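Local coordinates for protein dTDP-4-dehydrorhamnose 3,5-epimerase (Elizabethkingia anophelis NUHP1, PDB 6C46) that probably catalyses the 3,5-epimerization of dTDP-4-dehydro-6-deoxy-glucose to dTDP-4-dehydro-rhamnose on the pathway to dTDP-L-rhamnose, at residues 129-133 and 134-138. Sequence-based numbering, arbitrary orientation.
Sequences FVVLS and ETAVF
S133 OG has two hydrogen-bond partners: it gives its proton to the backbone carbonyl of T135 and accepts from the backbone N-H of R88 on strand 88-95, so both roles of the hydroxyl are used. OG lies 2.9 Å from T135 O, well above the carbonyl plane. A chi1 of 45°, which places OG between the backbone N and the carbonyl carbon, lets the hydroxyl reach forward across the turn. Just inside the turn, V131 CG1 meets A136 CB at 3.9 Å. Further from it, the rings of F129 and F138 form an offset face-to-face stack, with centroids 3.9 Å apart and planes inclined by 14°; the closest atoms are F129 CE2 and F138 CD2, at 3.5 Å. The axes of 129-131 and 135-138 approach to 8.0 Å, their directions 144° apart, roughly antiparallel. Strand 125-131 pairs in one antiparallel sheet and strand 135-142 in another, so the turn carries the chain between the two sheets of the cupin sandwich. The doubly bonded hydroxyl should thus fix the S133 rotamer and tie the turn to strand 88-95, while apolar groups pack between the sheets, F138 close to Y140, the predicted proton donor.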
loop_
_atom_site.group_PDB
_atom_site.type_symbol
_atom_site.label_atom_id
_atom_site.label_comp_id
_atom_site.label_asym_id
_atom_site.label_seq_id
_atom_site.Cartn_x
_atom_site.Cartn_y
_atom_site.Cartn_z
ATOM N N PHE A 129 5.844 11.760 -12.650
ATOM C CA PHE A 129 7.116 11.181 -12.240
ATOM C C PHE A 129 7.864 10.629 -13.439
ATOM O O PHE A 129 7.277 10.361 -14.489
ATOM C CB PHE A 129 6.928 10.090 -11.189
ATOM C CG PHE A 129 6.378 8.798 -11.725
ATOM C CD1 PHE A 129 7.227 7.748 -12.035
ATOM C CD2 PHE A 129 5.011 8.613 -11.867
ATOM C CE1 PHE A 129 6.721 6.535 -12.501
ATOM C CE2 PHE A 129 4.496 7.406 -12.330
ATOM C CZ PHE A 129 5.352 6.365 -12.651
ATOM N N VAL A 130 9.181 10.446 -13.263
ATOM C CA VAL A 130 10.022 9.834 -14.292
ATOM C C VAL A 130 10.804 8.691 -13.660
ATOM O O VAL A 130 11.194 8.768 -12.490
ATOM C CB VAL A 130 10.989 10.858 -14.925
ATOM C CG1 VAL A 130 11.903 11.421 -13.850
ATOM C CG2 VAL A 130 11.811 10.212 -16.054
ATOM N N VAL A 131 10.991 7.609 -14.413
ATOM C CA VAL A 131 11.690 6.441 -13.885
ATOM C C VAL A 131 13.183 6.675 -14.036
ATOM O O VAL A 131 13.669 6.915 -15.143
ATOM C CB VAL A 131 11.255 5.157 -14.606
ATOM C CG1 VAL A 131 12.117 4.000 -14.153
ATOM C CG2 VAL A 131 9.749 4.872 -14.335
ATOM N N LEU A 132 13.914 6.594 -12.930
ATOM C CA LEU A 132 15.361 6.804 -12.957
ATOM C C LEU A 132 16.152 5.516 -13.091
ATOM O O LEU A 132 17.294 5.544 -13.574
ATOM C CB LEU A 132 15.802 7.505 -11.673
ATOM C CG LEU A 132 15.096 8.817 -11.377
ATOM C CD1 LEU A 132 15.530 9.305 -10.005
ATOM C CD2 LEU A 132 15.447 9.832 -12.463
ATOM N N SER A 133 15.604 4.399 -12.612
ATOM C CA SER A 133 16.301 3.119 -12.633
ATOM C C SER A 133 15.927 2.302 -13.871
ATOM O O SER A 133 15.114 2.715 -14.695
ATOM C CB SER A 133 16.000 2.363 -11.349
ATOM O OG SER A 133 14.612 2.454 -11.085
ATOM N N GLU A 134 16.517 1.110 -14.001
ATOM C CA GLU A 134 16.227 0.283 -15.170
ATOM C C GLU A 134 14.725 0.037 -15.302
ATOM O O GLU A 134 14.153 0.172 -16.389
ATOM C CB GLU A 134 17.000 -1.037 -15.077
ATOM C CG GLU A 134 17.013 -1.853 -16.350
ATOM C CD GLU A 134 17.960 -3.065 -16.275
ATOM O OE1 GLU A 134 18.694 -3.198 -15.267
ATOM O OE2 GLU A 134 17.968 -3.878 -17.232
ATOM N N THR A 135 14.067 -0.302 -14.196
ATOM C CA THR A 135 12.611 -0.335 -14.092
ATOM C C THR A 135 12.249 0.110 -12.685
ATOM O O THR A 135 13.088 0.099 -11.782
ATOM C CB THR A 135 12.003 -1.734 -14.330
ATOM O OG1 THR A 135 12.392 -2.603 -13.258
ATOM C CG2 THR A 135 12.472 -2.343 -15.638
ATOM N N ALA A 136 10.989 0.501 -12.498
ATOM C CA ALA A 136 10.540 0.903 -11.173
ATOM C C ALA A 136 9.076 0.538 -10.996
ATOM O O ALA A 136 8.289 0.605 -11.944
ATOM C CB ALA A 136 10.709 2.403 -10.931
ATOM N N VAL A 137 8.715 0.166 -9.768
ATOM C CA VAL A 137 7.321 -0.054 -9.400
ATOM C C VAL A 137 6.885 1.135 -8.552
ATOM O O VAL A 137 7.551 1.500 -7.569
ATOM C CB VAL A 137 7.108 -1.402 -8.682
ATOM C CG1 VAL A 137 5.661 -1.551 -8.218
ATOM C CG2 VAL A 137 7.395 -2.547 -9.654
ATOM N N PHE A 138 5.811 1.785 -8.987
ATOM C CA PHE A 138 5.332 3.039 -8.420
ATOM C C PHE A 138 3.982 2.773 -7.778
ATOM O O PHE A 138 3.127 2.133 -8.388
ATOM C CB PHE A 138 5.198 4.104 -9.523
ATOM C CG PHE A 138 4.801 5.483 -9.022
ATOM C CD1 PHE A 138 5.739 6.309 -8.397
ATOM C CD2 PHE A 138 3.517 5.986 -9.258
ATOM C CE1 PHE A 138 5.390 7.601 -7.977
ATOM C CE2 PHE A 138 3.163 7.294 -8.832
ATOM C CZ PHE A 138 4.120 8.087 -8.183
#